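Local coordinates for terminal uridylyltransferase 1 (Trypanosoma brucei, PDB 5HZD), which catalyses the UTP-dependent addition of uridines to the 3' ends of guide RNAs, ribosomal RNAs and some mRNAs in mitochondrial RNA editing, at residues A[197-203]-A[238-244]; A[210-215]-A[258-262]. All blocks are in the same frame, centred on the assembly; numbering follows the deposited sequence.

Contact 1: residues A[197-203]-A[238-244]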
loop_
_atom_site.group_PDB
_atom_site.type_symbol
_atom_site.label_atom_id
_atom_site.label_comp_id
_atom_site.label_asym_id
_atom_site.label_seq_id
_atom_site.Cartn_x
_atom_site.Cartn_y
_atom_site.Cartn_z
ATOM N N ARG A 197 4.504 -25.840 11.674
ATOM C CA ARG A 197 4.533 -26.571 10.412
ATOM C C ARG A 197 3.910 -27.950 10.546
ATOM O O ARG A 197 4.175 -28.835 9.733
ATOM C CB ARG A 197 5.942 -26.646 9.810
ATOM C CG ARG A 197 7.019 -27.152 10.747
ATOM C CD ARG A 197 8.403 -26.828 10.177
ATOM N NE ARG A 197 9.455 -27.124 11.145
ATOM C CZ ARG A 197 10.001 -28.325 11.309
ATOM N NH1 ARG A 197 9.601 -29.346 10.563
ATOM N NH2 ARG A 197 10.952 -28.507 12.213
ATOM N N SER A 198 3.045 -28.101 11.540
ATOM C CA SER A 198 2.277 -29.337 11.706
ATOM C C SER A 198 0.786 -29.117 11.499
ATOM O O SER A 198 0.252 -28.045 11.801
ATOM C CB SER A 198 2.487 -29.917 13.095
ATOM O OG SER A 198 3.879 -30.157 13.316
ATOM N N ILE A 199 0.119 -30.148 10.998
ATOM C CA ILE A 199 -1.323 -30.086 10.750
ATOM C C ILE A 199 -1.989 -31.351 11.275
ATOM O O ILE A 199 -1.326 -32.341 11.587
ATOM C CB ILE A 199 -1.638 -29.951 9.243
ATOM C CG1 ILE A 199 -1.062 -31.149 8.485
ATOM C CG2 ILE A 199 -1.086 -28.628 8.686
ATOM C CD1 ILE A 199 -1.277 -31.087 6.984
ATOM N N ARG A 200 -3.312 -31.330 11.354
ATOM C CA ARG A 200 -4.062 -32.449 11.856
ATOM C C ARG A 200 -5.233 -32.713 10.932
ATOM O O ARG A 200 -5.991 -31.797 10.626
ATOM C CB ARG A 200 -4.640 -32.076 13.205
ATOM C CG ARG A 200 -4.824 -33.234 14.114
ATOM C CD ARG A 200 -3.898 -33.108 15.319
ATOM N NE ARG A 200 -3.974 -31.783 15.925
ATOM C CZ ARG A 200 -5.021 -31.324 16.601
ATOM N NH1 ARG A 200 -6.105 -32.075 16.758
ATOM N NH2 ARG A 200 -4.987 -30.102 17.118
ATOM N N PHE A 201 -5.394 -33.961 10.520
ATOM C CA PHE A 201 -6.605 -34.334 9.815
ATOM C C PHE A 201 -7.550 -35.036 10.785
ATOM O O PHE A 201 -7.182 -36.055 11.361
ATOM C CB PHE A 201 -6.249 -35.292 8.685
ATOM C CG PHE A 201 -5.386 -34.681 7.619
ATOM C CD1 PHE A 201 -3.998 -34.654 7.753
ATOM C CD2 PHE A 201 -5.962 -34.164 6.457
ATOM C CE1 PHE A 201 -3.211 -34.084 6.761
ATOM C CE2 PHE A 201 -5.180 -33.612 5.459
ATOM C CZ PHE A 201 -3.799 -33.565 5.610
ATOM N N ILE A 202 -8.781 -34.533 10.952
ATOM C CA ILE A 202 -9.789 -35.249 11.727
ATOM C C ILE A 202 -10.706 -35.976 10.756
ATOM O O ILE A 202 -11.250 -35.346 9.842
ATOM C CB ILE A 202 -10.652 -34.280 12.566
ATOM C CG1 ILE A 202 -9.752 -33.462 13.496
ATOM C CG2 ILE A 202 -11.727 -35.021 13.325
ATOM C CD1 ILE A 202 -8.851 -34.288 14.303
ATOM N N LEU A 203 -10.860 -37.277 10.947
ATOM C CA LEU A 203 -11.698 -38.081 10.063
ATOM C C LEU A 203 -13.055 -38.310 10.686
ATOM O O LEU A 203 -13.185 -38.352 11.916
ATOM C CB LEU A 203 -11.035 -39.446 9.796
ATOM C CG LEU A 203 -9.822 -39.452 8.857
ATOM C CD1 LEU A 203 -8.590 -38.751 9.464
ATOM C CD2 LEU A 203 -9.503 -40.891 8.479
ATOM N N ASP A 238 -8.654 -42.183 13.751
ATOM C CA ASP A 238 -9.543 -41.153 13.201
ATOM C C ASP A 238 -8.959 -39.758 13.266
ATOM O O ASP A 238 -9.644 -38.757 13.036
ATOM C CB ASP A 238 -10.961 -41.215 13.817
ATOM C CG ASP A 238 -10.952 -41.175 15.342
ATOM O OD1 ASP A 238 -9.889 -40.883 15.940
ATOM O OD2 ASP A 238 -12.024 -41.429 15.935
ATOM N N MET A 239 -7.662 -39.687 13.544
ATOM C CA MET A 239 -6.946 -38.450 13.436
ATOM C C MET A 239 -5.528 -38.754 13.004
ATOM O O MET A 239 -4.870 -39.616 13.577
ATOM C CB MET A 239 -6.939 -37.692 14.764
ATOM C CG MET A 239 -6.113 -36.439 14.683
ATOM S SD MET A 239 -6.032 -35.609 16.273
ATOM C CE MET A 239 -5.279 -36.890 17.273
ATOM N N MET A 240 -5.066 -38.062 11.977
ATOM C CA MET A 240 -3.682 -38.189 11.536
ATOM C C MET A 240 -3.015 -36.838 11.668
ATOM O O MET A 240 -3.519 -35.825 11.203
ATOM C CB MET A 240 -3.573 -38.646 10.078
ATOM C CG MET A 240 -2.121 -39.017 9.678
ATOM S SD MET A 240 -1.895 -39.288 7.906
ATOM C CE MET A 240 -1.625 -37.604 7.329
ATOM N N SER A 241 -1.850 -36.812 12.297
ATOM C CA SER A 241 -1.083 -35.577 12.374
ATOM C C SER A 241 0.132 -35.694 11.466
ATOM O O SER A 241 0.615 -36.796 11.214
ATOM C CB SER A 241 -0.608 -35.328 13.801
ATOM O OG SER A 241 -1.691 -35.332 14.711
ATOM N N ALA A 242 0.620 -34.564 10.979
ATOM C CA ALA A 242 1.778 -34.575 10.100
ATOM C C ALA A 242 2.606 -33.337 10.361
ATOM O O ALA A 242 2.069 -32.218 10.467
ATOM C CB ALA A 242 1.344 -34.606 8.642
ATOM N N THR A 243 3.914 -33.539 10.459
ATOM C CA THR A 243 4.860 -32.437 10.511
ATOM C C THR A 243 5.563 -32.346 9.171
ATOM O O THR A 243 6.125 -33.326 8.679
ATOM C CB THR A 243 5.891 -32.648 11.619
ATOM O OG1 THR A 243 5.215 -32.650 12.878
ATOM C CG2 THR A 243 6.918 -31.514 11.614
ATOM N N LEU A 244 5.533 -31.166 8.581
ATOM C CA LEU A 244 6.076 -30.962 7.254
ATOM C C LEU A 244 7.385 -30.208 7.404
ATOM O O LEU A 244 7.673 -29.698 8.479
ATOM C CB LEU A 244 5.089 -30.161 6.393
ATOM C CG LEU A 244 3.771 -30.877 6.045
ATOM C CD1 LEU A 244 4.024 -32.316 5.590
ATOM C CD2 LEU A 244 2.775 -30.852 7.190
#
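Strands 198-203 and 239-244 run antiparallel as the central pair of a four-stranded sheet whose βαββαβ succession and 2-3-1-4 strand order are those of a ferredoxin-like fold. I199 and F201 each form a reciprocal backbone pair: I199 N to A242 O (2.9 Å), A242 N to I199 O (3.0 Å), F201 N to M240 O (2.7 Å) and M240 N to F201 O (3.0 Å). At one end L203 N reaches D238 O (2.8 Å), while D238 OD1 turns to T236 and N234. At the other, L244 N meets R197 O (2.9 Å) and L244 O takes R197 NH1 (2.9 Å), which also serves Q229. The backbones of S198, R200 and I202 bond to the region of strand 267-271, those of S241 and T243 to strand 228-233. T243 OG1 donates to S198 OG (2.9 Å), which bonds to V194 O. R200 NH1 makes a weak bond to M239 SD (3.6 Å), the firmer partner being A272 O through NH2. The face bearing I199, F201, M240 and A242 packs on helices 209-223 and 247-254, with F201 CD1 3.8 Å from M240 CE. The hydroxyls and R200 thus share the other face, leaving this one apolar.

Contact 2: residues A[210-215]-A[258-262]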
loop_
_atom_site.group_PDB
_atom_site.type_symbol
_atom_site.label_atom_id
_atom_site.label_comp_id
_atom_site.label_asym_id
_atom_site.label_seq_id
_atom_site.Cartn_x
_atom_site.Cartn_y
_atom_site.Cartn_z
ATOM N N GLU A 210 -5.631 -49.530 4.660
ATOM C CA GLU A 210 -5.536 -49.052 3.295
ATOM C C GLU A 210 -5.845 -47.562 3.277
ATOM O O GLU A 210 -5.170 -46.795 2.591
ATOM C CB GLU A 210 -6.500 -49.787 2.370
ATOM C CG GLU A 210 -6.483 -49.261 0.954
ATOM C CD GLU A 210 -7.412 -49.998 0.014
ATOM O OE1 GLU A 210 -8.485 -50.488 0.450
ATOM O OE2 GLU A 210 -7.064 -50.081 -1.185
ATOM N N ASP A 211 -6.855 -47.151 4.044
ATOM C CA ASP A 211 -7.221 -45.721 4.112
ATOM C C ASP A 211 -6.062 -44.881 4.643
ATOM O O ASP A 211 -5.788 -43.780 4.126
ATOM C CB ASP A 211 -8.405 -45.482 5.050
ATOM C CG ASP A 211 -9.722 -45.956 4.495
ATOM O OD1 ASP A 211 -10.002 -45.737 3.288
ATOM O OD2 ASP A 211 -10.492 -46.566 5.277
ATOM N N ARG A 212 -5.401 -45.367 5.694
ATOM C CA ARG A 212 -4.269 -44.637 6.289
ATOM C C ARG A 212 -3.159 -44.434 5.264
ATOM O O ARG A 212 -2.582 -43.342 5.183
ATOM C CB ARG A 212 -3.710 -45.353 7.543
ATOM C CG ARG A 212 -4.668 -45.366 8.753
ATOM C CD ARG A 212 -4.023 -45.840 10.086
ATOM N NE ARG A 212 -3.523 -47.204 10.054
ATOM C CZ ARG A 212 -4.249 -48.297 10.329
ATOM N NH1 ARG A 212 -5.543 -48.198 10.642
ATOM N NH2 ARG A 212 -3.682 -49.504 10.271
ATOM N N LEU A 213 -2.864 -45.465 4.480
ATOM C CA LEU A 213 -1.823 -45.349 3.455
ATOM C C LEU A 213 -2.217 -44.378 2.354
ATOM O O LEU A 213 -1.364 -43.662 1.811
ATOM C CB LEU A 213 -1.460 -46.718 2.864
ATOM C CG LEU A 213 -0.740 -47.663 3.829
ATOM C CD1 LEU A 213 -0.604 -49.031 3.183
ATOM C CD2 LEU A 213 0.623 -47.119 4.194
ATOM N N LEU A 214 -3.506 -44.317 2.045
ATOM C CA LEU A 214 -3.980 -43.399 1.021
ATOM C C LEU A 214 -3.870 -41.963 1.499
ATOM O O LEU A 214 -3.450 -41.085 0.741
ATOM C CB LEU A 214 -5.424 -43.743 0.588
ATOM C CG LEU A 214 -5.523 -44.985 -0.303
ATOM C CD1 LEU A 214 -6.983 -45.462 -0.495
ATOM C CD2 LEU A 214 -4.878 -44.700 -1.643
ATOM N N LEU A 215 -4.245 -41.692 2.750
ATOM C CA LEU A 215 -4.158 -40.318 3.246
ATOM C C LEU A 215 -2.704 -39.871 3.298
ATOM O O LEU A 215 -2.365 -38.753 2.883
ATOM C CB LEU A 215 -4.814 -40.184 4.626
ATOM C CG LEU A 215 -4.770 -38.809 5.300
ATOM C CD1 LEU A 215 -5.295 -37.700 4.366
ATOM C CD2 LEU A 215 -5.498 -38.769 6.654
ATOM N N PRO A 258 -7.611 -35.789 -0.307
ATOM C CA PRO A 258 -7.519 -37.241 -0.100
ATOM C C PRO A 258 -8.614 -38.001 -0.836
ATOM O O PRO A 258 -9.730 -37.517 -0.946
ATOM C CB PRO A 258 -7.709 -37.391 1.415
ATOM C CG PRO A 258 -7.453 -36.011 1.989
ATOM C CD PRO A 258 -7.918 -35.060 0.937
ATOM N N ALA A 259 -8.284 -39.175 -1.351
ATOM C CA ALA A 259 -9.261 -40.055 -1.964
ATOM C C ALA A 259 -9.175 -41.364 -1.219
ATOM O O ALA A 259 -8.419 -42.263 -1.599
ATOM C CB ALA A 259 -8.959 -40.276 -3.442
ATOM N N LEU A 260 -9.941 -41.474 -0.146
ATOM C CA LEU A 260 -9.828 -42.637 0.696
ATOM C C LEU A 260 -10.705 -43.730 0.111
ATOM O O LEU A 260 -11.606 -43.466 -0.692
ATOM C CB LEU A 260 -10.209 -42.286 2.136
ATOM C CG LEU A 260 -9.399 -41.099 2.684
ATOM C CD1 LEU A 260 -9.768 -40.869 4.136
ATOM C CD2 LEU A 260 -7.892 -41.258 2.521
ATOM N N ALA A 261 -10.416 -44.958 0.498
ATOM C CA ALA A 261 -11.121 -46.125 -0.044
ATOM C C ALA A 261 -12.509 -46.313 0.588
ATOM O O ALA A 261 -13.482 -46.543 -0.138
ATOM C CB ALA A 261 -10.273 -47.367 0.127
ATOM N N SER A 262 -12.596 -46.203 1.923
ATOM C CA SER A 262 -13.841 -46.511 2.653
ATOM C C SER A 262 -14.929 -45.537 2.274
ATOM O O SER A 262 -14.741 -44.331 2.316
ATOM C CB SER A 262 -13.640 -46.457 4.180
ATOM O OG SER A 262 -12.774 -47.487 4.617
HETATM O O HOH W 1 -5.887 -40.301 -1.030
#
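L260 lays its CD2 methyl over helix 209-223, 4.0 Å from L214 CB and 3.9 Å from L215 CB. In this ferredoxin-like βαββαβ module the helix is the first of two on the sheet, and 258-262 belongs to the connection from the second helix to the last strand. Flanking L260, P258 CG packs on L215 CD1 at 3.6 Å and A261 CB on L214 CD1 at 3.9 Å, so leucines one turn on from D211 offer the loop an apolar ridge. D211 supplies the polar hold: OD1 accepts S262 N at 3.0 Å and, weakly, A261 N at 2.9 Å, whereas OD2 takes the hydroxyl S262 OG at a short 2.5 Å. OD2 also accepts T208 N at the helix start, as the N3 residue of a capping box does, so one carboxylate serves both helix terminus and loop. Nearer P258, water 1 spans the two backbones, donating to L214 O at 3.1 Å and accepting from A259 N at 2.7 Å.

The chain leaves the palm sheet after strand 174-177 and rejoins it at strand 285-288; both contacts lie in the module inserted between. Strand 198-203 comes first, then helix 209-223. Contact 1 closes a loop of 34 residues holding that helix and edge strand 228-233. Contact 2 starts from the helix, inside this loop, and closes on 258-262 beyond it, after strand 239-244 and helix 247-254, so the two closures cross. One joins strands within the sheet, the other ties a helix to the late connection. They meet at L215, whose CD2 lies 3.9 Å from M240 SD, 4.1 Å from F201 CB and 4.2 Å from L203 CD1, linking sheet, helix and loop.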